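PDB 1XKN: putative peptidyl-arginine deiminase from Chlorobium tepidum, which probably catalyses the deimination of agmatine or of arginine residues in peptides, as expected of a guanidino-group-modifying hydrolase. Local coordinates for residues I325-S328 and D329-W332; G31-E34 and P35-A38; Y120-G124 and G125-P129; P23-L26 and E27-P30; I55-D59 and D60-A64. One frame throughout, in Å; residues are numbered along the deposited sequence.

Interaction 1: residues I325-S328 and D329-W332; sequences IDCS and DLIW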
loop_
_atom_site.group_PDB
_atom_site.type_symbol
_atom_site.label_atom_id
_atom_site.label_comp_id
_atom_site.label_asym_id
_atom_site.label_seq_id
_atom_site.Cartn_x
_atom_site.Cartn_y
_atom_site.Cartn_z
ATOM N N ILE A 325 -0.357 3.275 15.064
ATOM C CA ILE A 325 0.140 1.945 15.398
ATOM C C ILE A 325 1.657 2.085 15.419
ATOM O O ILE A 325 2.261 2.472 14.419
ATOM C CB ILE A 325 -0.279 0.892 14.342
ATOM C CG1 ILE A 325 -1.801 0.699 14.387
ATOM C CG2 ILE A 325 0.439 -0.434 14.607
ATOM C CD1 ILE A 325 -2.340 -0.323 13.395
ATOM N N ASP A 326 2.264 1.797 16.567
ATOM C CA ASP A 326 3.710 1.911 16.703
ATOM C C ASP A 326 4.419 0.950 15.766
ATOM O O ASP A 326 4.271 -0.270 15.876
ATOM C CB ASP A 326 4.132 1.646 18.153
ATOM C CG ASP A 326 5.641 1.696 18.341
ATOM O OD1 ASP A 326 6.305 2.514 17.670
ATOM O OD2 ASP A 326 6.161 0.925 19.176
ATOM N N CYS A 327 5.188 1.512 14.840
ATOM C CA CYS A 327 5.916 0.715 13.864
ATOM C C CYS A 327 7.425 0.795 14.051
ATOM O O CYS A 327 8.190 0.543 13.119
ATOM C CB CYS A 327 5.529 1.158 12.452
ATOM S SG CYS A 327 3.837 0.692 11.987
ATOM N N SER A 328 7.844 1.135 15.265
ATOM C CA SER A 328 9.261 1.243 15.584
ATOM C C SER A 328 10.013 -0.042 15.248
ATOM O O SER A 328 11.164 0.000 14.818
ATOM C CB SER A 328 9.442 1.576 17.068
ATOM O OG SER A 328 8.895 2.848 17.371
ATOM N N ASP A 329 9.365 -1.184 15.454
ATOM C CA ASP A 329 9.998 -2.458 15.145
ATOM C C ASP A 329 9.630 -2.944 13.752
ATOM O O ASP A 329 10.454 -3.543 13.061
ATOM C CB ASP A 329 9.618 -3.521 16.174
ATOM C CG ASP A 329 10.180 -3.226 17.549
ATOM O OD1 ASP A 329 11.411 -3.043 17.663
ATOM O OD2 ASP A 329 9.389 -3.185 18.511
ATOM N N LEU A 330 8.396 -2.694 13.331
ATOM C CA LEU A 330 7.976 -3.133 12.009
ATOM C C LEU A 330 8.854 -2.531 10.918
ATOM O O LEU A 330 9.245 -3.222 9.976
ATOM C CB LEU A 330 6.515 -2.754 11.756
ATOM C CG LEU A 330 5.955 -3.179 10.394
ATOM C CD1 LEU A 330 5.996 -4.696 10.271
ATOM C CD2 LEU A 330 4.522 -2.670 10.244
ATOM N N ILE A 331 9.175 -1.247 11.060
ATOM C CA ILE A 331 9.975 -0.528 10.071
ATOM C C ILE A 331 11.368 -1.108 9.793
ATOM O O ILE A 331 12.004 -0.756 8.797
ATOM C CB ILE A 331 10.082 0.980 10.449
ATOM C CG1 ILE A 331 10.513 1.800 9.230
ATOM C CG2 ILE A 331 11.063 1.177 11.588
ATOM C CD1 ILE A 331 9.566 1.679 8.044
ATOM N N TRP A 332 11.840 -1.992 10.667
ATOM C CA TRP A 332 13.140 -2.631 10.471
ATOM C C TRP A 332 13.013 -3.526 9.235
ATOM O O TRP A 332 14.010 -3.917 8.630
ATOM C CB TRP A 332 13.514 -3.457 11.710
ATOM C CG TRP A 332 14.813 -4.230 11.623
ATOM C CD1 TRP A 332 15.026 -5.511 12.050
ATOM C CD2 TRP A 332 16.074 -3.768 11.107
ATOM N NE1 TRP A 332 16.334 -5.878 11.831
ATOM C CE2 TRP A 332 17.000 -4.829 11.254
ATOM C CE3 TRP A 332 16.510 -2.566 10.539
ATOM C CZ2 TRP A 332 18.334 -4.723 10.850
ATOM C CZ3 TRP A 332 17.841 -2.458 10.136
ATOM C CH2 TRP A 332 18.737 -3.534 10.295
HETATM O O HOH W 1 6.599 -1.819 15.863
#
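The carbonyl oxygen of C327 takes up the backbone N-H of I331, with N and O 2.9 Å apart and an N-H...O angle of 166°, closing one turn just where strand 321-326 gives way to the 3-10 segment beginning at L330. I331 also covers this oxygen with its side chain: CB lies 3.3 Å from C327 O, and the CG2 branch sits 3.4 Å from S328 O. With CG1 anti to the backbone N (chi1 -162°), the longer arm of I331 leads away and leaves the short methyl against these carbonyls. On another side of the turn C327 SG meets L330 CD2 at 3.8 Å, a small, polarisable sulfur beside one methyl of the branched leucine, both residues buried.

The second shell is polar. D326 OD1 accepts both the backbone N of S328, at 3.2 Å and from above the carboxylate plane, and S328 OG, at 2.6 Å through the syn lone pair. The first of these bonds makes an Asx turn, which fixes the chain as it leaves the strand. One water donates to D326 O at 2.8 Å and accepts from D329 N at 2.9 Å, linking the strand's last carbonyl to the N-H of D329. Farther out, R302 forms a salt bridge with D326 OD2, W29 donates its indole N-H to L330 O, and W332 donates to P30 O. Two bonds on a single oxygen, together with the arginine on the other, would probably favour the ionised form of D326 and keep its carboxylate from rotating.

Interaction 2: residues G31-E34 and P35-A38; sequences GKFE and PVPA
F33 and V36 are the first and last residues of a type I beta turn that leads the loop after strand 15-21 into helix 36-50. Its closing bond runs from V36 N to F33 O, 2.9 Å long, with the donor well above the carbonyl plane and an N-H...O angle of 142°, as suits a tight turn more than a full helical one.

The more enclosed part is on the F33 side. V36 CB and P37 CD both stand 4.2 Å off the plane of the phenyl ring, on the same face and displaced toward its rim. F33 reaches them because its CG is anti to the backbone N (chi1 179°), which folds the ring back over the start of the helix although its CB sets out in the other direction. V36 is beta-branched and buried, with P23 and W29 of the preceding loop covering it; its CG2 also touches F33 O at 3.3 Å. The two prolines suit their places because the first turn of a helix asks for no backbone N-H from them, and their rings already hold phi near the helical value.

The other side is more open. E34 is exposed, its carboxylate extended away from the turn. Of the K32 side chain, CG comes nearest, 4.2 Å from P35 CD, the two side chains crossing at about a right angle. The rest of the lysine bends off at chi3 to meet the rings of Y277 and W332 in cation-pi contacts. Of the P37 ring, CD is shared between two carbonyls, 3.2 Å from F33 O and 3.2 Å from E34 O.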
loop_
_atom_site.group_PDB
_atom_site.type_symbol
_atom_site.label_atom_id
_atom_site.label_comp_id
_atom_site.label_asym_id
_atom_site.label_seq_id
_atom_site.Cartn_x
_atom_site.Cartn_y
_atom_site.Cartn_z
ATOM N N GLY A 31 17.521 -10.310 13.186
ATOM C CA GLY A 31 17.902 -10.071 14.567
ATOM C C GLY A 31 16.854 -9.443 15.462
ATOM O O GLY A 31 17.120 -9.183 16.635
ATOM N N LYS A 32 15.665 -9.190 14.928
ATOM C CA LYS A 32 14.609 -8.593 15.733
ATOM C C LYS A 32 13.234 -8.913 15.159
ATOM O O LYS A 32 12.449 -8.019 14.849
ATOM C CB LYS A 32 14.805 -7.077 15.820
ATOM C CG LYS A 32 14.003 -6.422 16.937
ATOM C CD LYS A 32 14.416 -4.972 17.162
ATOM C CE LYS A 32 14.114 -4.104 15.948
ATOM N NZ LYS A 32 14.447 -2.680 16.196
ATOM N N PHE A 33 12.943 -10.203 15.030
ATOM C CA PHE A 33 11.663 -10.636 14.491
ATOM C C PHE A 33 10.591 -10.819 15.562
ATOM O O PHE A 33 9.408 -10.629 15.296
ATOM C CB PHE A 33 11.831 -11.953 13.725
ATOM C CG PHE A 33 10.548 -12.481 13.146
ATOM C CD1 PHE A 33 10.069 -12.004 11.931
ATOM C CD2 PHE A 33 9.799 -13.429 13.835
ATOM C CE1 PHE A 33 8.859 -12.464 11.408
ATOM C CE2 PHE A 33 8.593 -13.894 13.324
ATOM C CZ PHE A 33 8.121 -13.410 12.109
ATOM N N GLU A 34 11.005 -11.183 16.771
ATOM C CA GLU A 34 10.061 -11.425 17.862
ATOM C C GLU A 34 8.914 -10.426 18.051
ATOM O O GLU A 34 7.774 -10.832 18.272
ATOM C CB GLU A 34 10.817 -11.595 19.178
ATOM C CG GLU A 34 11.476 -12.959 19.304
ATOM C CD GLU A 34 12.160 -13.149 20.637
ATOM O OE1 GLU A 34 11.543 -12.814 21.671
ATOM O OE2 GLU A 34 13.306 -13.647 20.653
ATOM N N PRO A 35 9.195 -9.115 17.978
ATOM C CA PRO A 35 8.137 -8.111 18.152
ATOM C C PRO A 35 7.175 -7.968 16.970
ATOM O O PRO A 35 6.057 -7.479 17.128
ATOM C CB PRO A 35 8.918 -6.813 18.377
ATOM C CG PRO A 35 10.248 -7.278 18.893
ATOM C CD PRO A 35 10.523 -8.482 18.041
ATOM N N VAL A 36 7.609 -8.405 15.793
ATOM C CA VAL A 36 6.812 -8.263 14.573
ATOM C C VAL A 36 5.407 -8.871 14.563
ATOM O O VAL A 36 4.442 -8.194 14.207
ATOM C CB VAL A 36 7.610 -8.776 13.354
ATOM C CG1 VAL A 36 6.820 -8.556 12.072
ATOM C CG2 VAL A 36 8.944 -8.042 13.281
ATOM N N PRO A 37 5.269 -10.153 14.939
ATOM C CA PRO A 37 3.940 -10.777 14.946
ATOM C C PRO A 37 2.898 -9.982 15.737
ATOM O O PRO A 37 1.748 -9.863 15.314
ATOM C CB PRO A 37 4.206 -12.159 15.545
ATOM C CG PRO A 37 5.455 -11.942 16.371
ATOM C CD PRO A 37 6.281 -11.084 15.461
ATOM N N ALA A 38 3.304 -9.432 16.878
ATOM C CA ALA A 38 2.383 -8.655 17.703
ATOM C C ALA A 38 1.893 -7.408 16.971
ATOM O O ALA A 38 0.748 -6.991 17.148
ATOM C CB ALA A 38 3.051 -8.263 19.021
#

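Interaction 3: residues Y120-G124 and G125-P129; sequences YNAWG and GKYEP
The indole of W123 and the phenol of Y127 meet obliquely, their planes turned 84° apart and the centroid of the phenol 5.6 Å from that of the six-membered indole ring. The touching atoms are W123 CE3 and Y127 CE2, at 3.6 Å. At the edge of the Y127 ring, near its plane, lies A122 O. Y120 OH rests on one face of W123, offset toward the rim, while Y120 in turn carries A122 N 3.5 Å over the centre of its own ring. H217 meets the indole edge to face, and D97 takes its N-H.

The backbone that carries these rings makes a short turn of left-handed helix: the four residues from A122 to G125 all have positive phi and psi, in the left-handed helical region. Glycine suits the last two of these positions, where a side chain would collide with a carbonyl oxygen. Two bonds of i to i+4 spacing hold the turn, G125 N to N121 O at 2.6 Å and K126 N to A122 O at 3.0 Å. A122, small enough to face inward, puts CB 3.7 Å from Y127 CB.

K126 closes the outer side. Lysine suits this place because its chain is long and flexible: it stays extended until it bends at chi4 (65°), which brings NZ back to W123 O at 2.9 Å, approaching almost straight along the carbonyl bond. The same ammonium forms a salt bridge with D215 of a separate loop, and a water that accepts from K126 NZ donates to G124 O.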
loop_
_atom_site.group_PDB
_atom_site.type_symbol
_atom_site.label_atom_id
_atom_site.label_comp_id
_atom_site.label_asym_id
_atom_site.label_seq_id
_atom_site.Cartn_x
_atom_site.Cartn_y
_atom_site.Cartn_z
ATOM N N TYR A 120 6.101 -9.574 -9.806
ATOM C CA TYR A 120 6.796 -9.140 -8.605
ATOM C C TYR A 120 8.197 -9.733 -8.654
ATOM O O TYR A 120 8.365 -10.900 -9.026
ATOM C CB TYR A 120 6.071 -9.653 -7.355
ATOM C CG TYR A 120 6.707 -9.250 -6.040
ATOM C CD1 TYR A 120 6.695 -7.923 -5.615
ATOM C CD2 TYR A 120 7.300 -10.202 -5.206
ATOM C CE1 TYR A 120 7.254 -7.549 -4.393
ATOM C CE2 TYR A 120 7.864 -9.837 -3.978
ATOM C CZ TYR A 120 7.834 -8.507 -3.580
ATOM O OH TYR A 120 8.378 -8.135 -2.369
ATOM N N ASN A 121 9.205 -8.940 -8.299
ATOM C CA ASN A 121 10.574 -9.451 -8.289
ATOM C C ASN A 121 11.392 -8.994 -7.081
ATOM O O ASN A 121 12.593 -8.759 -7.187
ATOM C CB ASN A 121 11.306 -9.109 -9.602
ATOM C CG ASN A 121 11.632 -7.624 -9.759
ATOM O OD1 ASN A 121 12.285 -7.233 -10.732
ATOM N ND2 ASN A 121 11.197 -6.806 -8.819
ATOM N N ALA A 122 10.731 -8.890 -5.930
ATOM C CA ALA A 122 11.376 -8.486 -4.679
ATOM C C ALA A 122 12.145 -7.174 -4.792
ATOM O O ALA A 122 13.345 -7.115 -4.519
ATOM C CB ALA A 122 12.308 -9.601 -4.195
ATOM N N TRP A 123 11.432 -6.125 -5.190
ATOM C CA TRP A 123 12.000 -4.790 -5.343
ATOM C C TRP A 123 13.290 -4.757 -6.167
ATOM O O TRP A 123 14.290 -4.178 -5.740
ATOM C CB TRP A 123 12.256 -4.155 -3.964
ATOM C CG TRP A 123 11.065 -4.157 -3.027
ATOM C CD1 TRP A 123 9.742 -4.141 -3.374
ATOM C CD2 TRP A 123 11.100 -4.132 -1.590
ATOM N NE1 TRP A 123 8.954 -4.108 -2.242
ATOM C CE2 TRP A 123 9.761 -4.102 -1.136
ATOM C CE3 TRP A 123 12.135 -4.129 -0.643
ATOM C CZ2 TRP A 123 9.431 -4.071 0.225
ATOM C CZ3 TRP A 123 11.805 -4.098 0.713
ATOM C CH2 TRP A 123 10.463 -4.069 1.131
ATOM N N GLY A 124 13.267 -5.373 -7.344
ATOM C CA GLY A 124 14.445 -5.370 -8.196
ATOM C C GLY A 124 15.427 -6.491 -7.918
ATOM O O GLY A 124 16.626 -6.344 -8.160
ATOM N N GLY A 125 14.919 -7.609 -7.408
ATOM C CA GLY A 125 15.763 -8.755 -7.117
ATOM C C GLY A 125 16.681 -8.604 -5.919
ATOM O O GLY A 125 17.827 -9.053 -5.957
ATOM N N LYS A 126 16.185 -7.981 -4.853
ATOM C CA LYS A 126 16.981 -7.785 -3.647
ATOM C C LYS A 126 16.774 -8.917 -2.648
ATOM O O LYS A 126 17.559 -9.083 -1.714
ATOM C CB LYS A 126 16.623 -6.457 -2.977
ATOM C CG LYS A 126 17.021 -5.216 -3.759
ATOM C CD LYS A 126 16.794 -3.964 -2.921
ATOM C CE LYS A 126 17.227 -2.706 -3.659
ATOM N NZ LYS A 126 16.402 -2.459 -4.872
ATOM N N TYR A 127 15.710 -9.689 -2.849
ATOM C CA TYR A 127 15.378 -10.801 -1.967
ATOM C C TYR A 127 15.065 -12.035 -2.808
ATOM O O TYR A 127 14.792 -11.927 -4.002
ATOM C CB TYR A 127 14.160 -10.436 -1.105
ATOM C CG TYR A 127 14.382 -9.244 -0.191
ATOM C CD1 TYR A 127 14.899 -9.408 1.096
ATOM C CD2 TYR A 127 14.094 -7.947 -0.622
ATOM C CE1 TYR A 127 15.124 -8.311 1.931
ATOM C CE2 TYR A 127 14.318 -6.843 0.207
ATOM C CZ TYR A 127 14.832 -7.034 1.479
ATOM O OH TYR A 127 15.063 -5.949 2.298
ATOM N N GLU A 128 15.115 -13.207 -2.184
ATOM C CA GLU A 128 14.829 -14.461 -2.877
ATOM C C GLU A 128 14.606 -15.596 -1.888
ATOM O O GLU A 128 15.232 -15.640 -0.830
ATOM C CB GLU A 128 15.979 -14.823 -3.820
ATOM C CG GLU A 128 15.724 -14.470 -5.275
ATOM C CD GLU A 128 16.963 -14.598 -6.135
ATOM O OE1 GLU A 128 17.591 -15.681 -6.130
ATOM O OE2 GLU A 128 17.312 -13.613 -6.824
ATOM N N PRO A 129 13.696 -16.524 -2.217
ATOM C CA PRO A 129 12.902 -16.531 -3.448
ATOM C C PRO A 129 11.645 -15.680 -3.313
ATOM O O PRO A 129 11.276 -15.271 -2.212
ATOM C CB PRO A 129 12.573 -18.004 -3.626
ATOM C CG PRO A 129 12.355 -18.439 -2.215
ATOM C CD PRO A 129 13.526 -17.793 -1.487
HETATM O O HOH W 2 18.176 -3.709 -7.033
#

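Interaction 4: residues P23-L26 and E27-P30; sequences PHKL and ESWP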
loop_
_atom_site.group_PDB
_atom_site.type_symbol
_atom_site.label_atom_id
_atom_site.label_comp_id
_atom_site.label_asym_id
_atom_site.label_seq_id
_atom_site.Cartn_x
_atom_site.Cartn_y
_atom_site.Cartn_z
ATOM N N PRO A 23 3.437 -12.418 8.826
ATOM C CA PRO A 23 4.903 -12.483 8.826
ATOM C C PRO A 23 5.518 -13.796 9.287
ATOM O O PRO A 23 5.014 -14.450 10.196
ATOM C CB PRO A 23 5.288 -11.333 9.743
ATOM C CG PRO A 23 4.205 -11.381 10.766
ATOM C CD PRO A 23 2.963 -11.531 9.904
ATOM N N HIS A 24 6.624 -14.172 8.651
ATOM C CA HIS A 24 7.334 -15.393 9.015
ATOM C C HIS A 24 8.774 -15.373 8.519
ATOM O O HIS A 24 9.599 -16.158 8.977
ATOM C CB HIS A 24 6.610 -16.627 8.461
ATOM C CG HIS A 24 6.531 -16.660 6.967
ATOM N ND1 HIS A 24 5.514 -16.055 6.259
ATOM C CD2 HIS A 24 7.360 -17.204 6.044
ATOM C CE1 HIS A 24 5.719 -16.228 4.964
ATOM N NE2 HIS A 24 6.832 -16.922 4.808
ATOM N N LYS A 25 9.072 -14.474 7.587
ATOM C CA LYS A 25 10.421 -14.373 7.038
ATOM C C LYS A 25 11.363 -13.660 8.012
ATOM O O LYS A 25 11.405 -12.431 8.063
ATOM C CB LYS A 25 10.387 -13.627 5.702
ATOM C CG LYS A 25 11.711 -13.625 4.951
ATOM C CD LYS A 25 11.596 -12.871 3.636
ATOM C CE LYS A 25 12.925 -12.850 2.893
ATOM N NZ LYS A 25 12.860 -12.042 1.650
ATOM N N LEU A 26 12.119 -14.443 8.776
ATOM C CA LEU A 26 13.060 -13.902 9.754
ATOM C C LEU A 26 14.059 -12.939 9.112
ATOM O O LEU A 26 14.489 -11.971 9.739
ATOM C CB LEU A 26 13.814 -15.044 10.441
ATOM C CG LEU A 26 12.951 -16.112 11.119
ATOM C CD1 LEU A 26 13.847 -17.220 11.651
ATOM C CD2 LEU A 26 12.136 -15.494 12.245
ATOM N N GLU A 27 14.416 -13.217 7.860
ATOM C CA GLU A 27 15.359 -12.401 7.100
ATOM C C GLU A 27 14.872 -10.983 6.828
ATOM O O GLU A 27 15.666 -10.099 6.502
ATOM C CB GLU A 27 15.672 -13.073 5.761
ATOM C CG GLU A 27 16.964 -13.863 5.735
ATOM C CD GLU A 27 18.190 -12.976 5.830
ATOM O OE1 GLU A 27 19.318 -13.513 5.766
ATOM O OE2 GLU A 27 18.035 -11.740 5.967
ATOM N N SER A 28 13.567 -10.769 6.940
ATOM C CA SER A 28 13.001 -9.448 6.696
ATOM C C SER A 28 13.290 -8.517 7.865
ATOM O O SER A 28 13.427 -7.308 7.690
ATOM C CB SER A 28 11.490 -9.549 6.479
ATOM O OG SER A 28 11.188 -10.260 5.292
ATOM N N TRP A 29 13.379 -9.094 9.058
ATOM C CA TRP A 29 13.655 -8.337 10.278
ATOM C C TRP A 29 14.828 -9.029 10.973
ATOM O O TRP A 29 14.701 -9.494 12.105
ATOM C CB TRP A 29 12.420 -8.361 11.182
ATOM C CG TRP A 29 11.215 -7.676 10.594
ATOM C CD1 TRP A 29 10.914 -6.346 10.663
ATOM C CD2 TRP A 29 10.150 -8.288 9.844
ATOM N NE1 TRP A 29 9.729 -6.091 10.006
ATOM C CE2 TRP A 29 9.244 -7.265 9.491
ATOM C CE3 TRP A 29 9.880 -9.602 9.434
ATOM C CZ2 TRP A 29 8.084 -7.510 8.751
ATOM C CZ3 TRP A 29 8.722 -9.849 8.696
ATOM C CH2 TRP A 29 7.841 -8.803 8.361
ATOM N N PRO A 30 15.998 -9.073 10.311
ATOM C CA PRO A 30 17.190 -9.726 10.864
ATOM C C PRO A 30 17.587 -9.337 12.282
ATOM O O PRO A 30 17.938 -8.192 12.552
ATOM C CB PRO A 30 18.271 -9.396 9.837
ATOM C CG PRO A 30 17.847 -8.060 9.322
ATOM C CD PRO A 30 16.353 -8.242 9.147
#
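K25 and S28 are the ends of the first of two overlapping beta turns, the second running from L26 to W29, in the loop between strand 15-21 and helix 36-50. L26, E27 and S28, the inner residues of the pair, all have backbone angles near those of a type I turn.

Two backbone hydrogen bonds define the motif. S28 N donates to K25 O at 2.9 Å, and W29 N to L26 O at 3.2 Å, the second bond more bent, with an N-H...O angle of 138°. In both the donor stands well above the carbonyl plane, in keeping with the tight i to i+3 curvature. P30 has no N-H to offer and so ends the series.

The side-chain packing is centred on W29. Its six-membered ring reaches back over the turn, with CH2 3.9 Å from P23 CB; the broad, flat indole suits this place because it can touch the proline and the turn at once. V36 and F40 of helix 36-50 lie against P23, and V36 against W29 as well, so that this face is buried. S28 CB sits over one indole face, offset toward the rim. A carbonyl also adjoins the ring, K25 O lying 3.5 Å from W29 CE3.

The charged residues use mainly their carbons. K25 is fully extended (chi1 -172°), its CG anti to the backbone N, and carries its end toward Y127; its CE passes E27 CB obliquely at 4.0 Å. K25 NZ and E27 OE2 remain 6.7 Å apart, too distant for a salt bridge. Along the lysine the nearest neighbour is the serine hydroxyl, S28 OG lying 3.1 Å from K25 CD.

Interaction 5: residues I55-D59 and D60-A64; sequences INVLD and DAMEA
D59 caps the helix that starts with D60: its OD1 accepts the backbone N-H of M62 at 3.0 Å, the donor arriving nearly along the C-O axis of the carboxylate. Aspartate is well suited to this N-cap, being short enough to curl back on the first turn and negatively charged, which should favour it at the positive end of the helix dipole. The curl comes from chi1 of 45°, which sets CG between the backbone N and the carbonyl carbon. A backbone bond follows, from E63 N to D59 O at 3.3 Å, so the capping residue is held by both its side chain and its carbonyl.

The apolar contacts centre on M62, modelled as selenomethionine. Its CG is anti to the backbone N and the chain stays extended to SE, then bends at chi3 (-64°). V57 CG1 lies 3.9 Å from M62 CG, the two side chains running past each other in opposite directions, while the terminal CE reaches L58 CD1 at 3.6 Å. The long, unbranched side chain thus fills the space between helix and strand end. SE also comes within 3.6 Å of L58 N, a buried backbone nitrogen that has no hydrogen-bonding partner in the model.

Charged pairs lie outside the contact: D60 OD1 forms a salt bridge with R87, and E63 OE2 one with R67 farther along the helix. The contact is the first bend of a beta-alpha-beta unit in which strand 52-57 leads into helix 60-73 and then to the parallel strand 83-87, whose F85 packs against both V57 and E63.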
loop_
_atom_site.group_PDB
_atom_site.type_symbol
_atom_site.label_atom_id
_atom_site.label_comp_id
_atom_site.label_asym_id
_atom_site.label_seq_id
_atom_site.Cartn_x
_atom_site.Cartn_y
_atom_site.Cartn_z
ATOM N N ILE A 55 -6.352 -12.996 5.858
ATOM C CA ILE A 55 -4.939 -13.195 6.165
ATOM C C ILE A 55 -4.341 -14.445 5.535
ATOM O O ILE A 55 -4.879 -15.543 5.679
ATOM C CB ILE A 55 -4.724 -13.273 7.693
ATOM C CG1 ILE A 55 -5.300 -12.017 8.356
ATOM C CG2 ILE A 55 -3.237 -13.430 8.006
ATOM C CD1 ILE A 55 -5.123 -11.969 9.857
ATOM N N ASN A 56 -3.218 -14.272 4.843
ATOM C CA ASN A 56 -2.536 -15.393 4.212
ATOM C C ASN A 56 -1.563 -16.021 5.202
ATOM O O ASN A 56 -0.740 -15.328 5.804
ATOM C CB ASN A 56 -1.749 -14.941 2.977
ATOM C CG ASN A 56 -2.630 -14.373 1.893
ATOM O OD1 ASN A 56 -3.668 -14.941 1.561
ATOM N ND2 ASN A 56 -2.204 -13.257 1.315
ATOM N N VAL A 57 -1.672 -17.333 5.371
ATOM C CA VAL A 57 -0.788 -18.075 6.260
ATOM C C VAL A 57 -0.305 -19.313 5.512
ATOM O O VAL A 57 -0.959 -19.774 4.576
ATOM C CB VAL A 57 -1.504 -18.503 7.560
ATOM C CG1 VAL A 57 -1.826 -17.277 8.404
ATOM C CG2 VAL A 57 -2.778 -19.265 7.227
ATOM N N LEU A 58 0.836 -19.851 5.928
ATOM C CA LEU A 58 1.423 -21.019 5.275
ATOM C C LEU A 58 0.834 -22.352 5.711
ATOM O O LEU A 58 0.776 -23.298 4.927
ATOM C CB LEU A 58 2.930 -21.056 5.539
ATOM C CG LEU A 58 3.788 -19.922 4.979
ATOM C CD1 LEU A 58 5.206 -20.030 5.529
ATOM C CD2 LEU A 58 3.791 -19.999 3.470
ATOM N N ASP A 59 0.396 -22.426 6.961
ATOM C CA ASP A 59 -0.135 -23.666 7.492
ATOM C C ASP A 59 -1.003 -23.434 8.721
ATOM O O ASP A 59 -1.151 -22.304 9.185
ATOM C CB ASP A 59 1.029 -24.598 7.834
ATOM C CG ASP A 59 2.153 -23.880 8.566
ATOM O OD1 ASP A 59 1.884 -23.262 9.615
ATOM O OD2 ASP A 59 3.306 -23.927 8.088
ATOM N N ASP A 60 -1.573 -24.513 9.247
ATOM C CA ASP A 60 -2.437 -24.434 10.418
ATOM C C ASP A 60 -1.703 -23.907 11.647
ATOM O O ASP A 60 -2.282 -23.180 12.455
ATOM C CB ASP A 60 -3.033 -25.810 10.717
ATOM C CG ASP A 60 -4.067 -26.234 9.690
ATOM O OD1 ASP A 60 -4.170 -25.575 8.634
ATOM O OD2 ASP A 60 -4.777 -27.233 9.939
ATOM N N ALA A 61 -0.430 -24.267 11.790
ATOM C CA ALA A 61 0.349 -23.812 12.935
ATOM C C ALA A 61 0.432 -22.291 12.956
ATOM O O ALA A 61 0.290 -21.666 14.009
ATOM C CB ALA A 61 1.753 -24.415 12.895
HETATM N N MSE A 62 0.657 -21.692 11.792
HETATM C CA MSE A 62 0.754 -20.239 11.706
HETATM C C MSE A 62 -0.574 -19.587 12.070
HETATM O O MSE A 62 -0.601 -18.579 12.776
HETATM C CB MSE A 62 1.179 -19.814 10.297
HETATM C CG MSE A 62 1.519 -18.332 10.183
HETATM SE SE MSE A 62 2.404 -17.920 8.513
HETATM C CE MSE A 62 4.011 -18.958 8.766
ATOM N N GLU A 63 -1.674 -20.162 11.592
ATOM C CA GLU A 63 -2.994 -19.619 11.891
ATOM C C GLU A 63 -3.220 -19.597 13.398
ATOM O O GLU A 63 -3.737 -18.622 13.941
ATOM C CB GLU A 63 -4.095 -20.452 11.232
ATOM C CG GLU A 63 -5.486 -19.855 11.411
ATOM C CD GLU A 63 -6.586 -20.711 10.814
ATOM O OE1 GLU A 63 -6.353 -21.328 9.753
ATOM O OE2 GLU A 63 -7.693 -20.751 11.396
ATOM N N ALA A 64 -2.831 -20.679 14.070
ATOM C CA ALA A 64 -2.997 -20.778 15.515
ATOM C C ALA A 64 -2.207 -19.688 16.231
ATOM O O ALA A 64 -2.706 -19.063 17.167
ATOM C CB ALA A 64 -2.558 -22.151 15.999
#

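How the interactions relate
Interaction 1 is the most buried of the five and interaction 2 lies at the surface, while interactions 3, 4 and 5 are intermediate. Interactions 2 and 4 are successive parts of one loop entering helix 36-50, and they share a hydrophobic patch in which F33 touches L26. Interaction 1 backs onto this loop from the far end of the sequence, P35 packing against D329. From interaction 4, H24 extends to M62 and L58 of interaction 5, and K25 to Y127 of interaction 3. Chemistry varies with place: aspartates organise the strand ends in 1 and 5, prolines and aromatics the loop turns in 2 and 4, and glycines with a lysine the left-handed turn in 3.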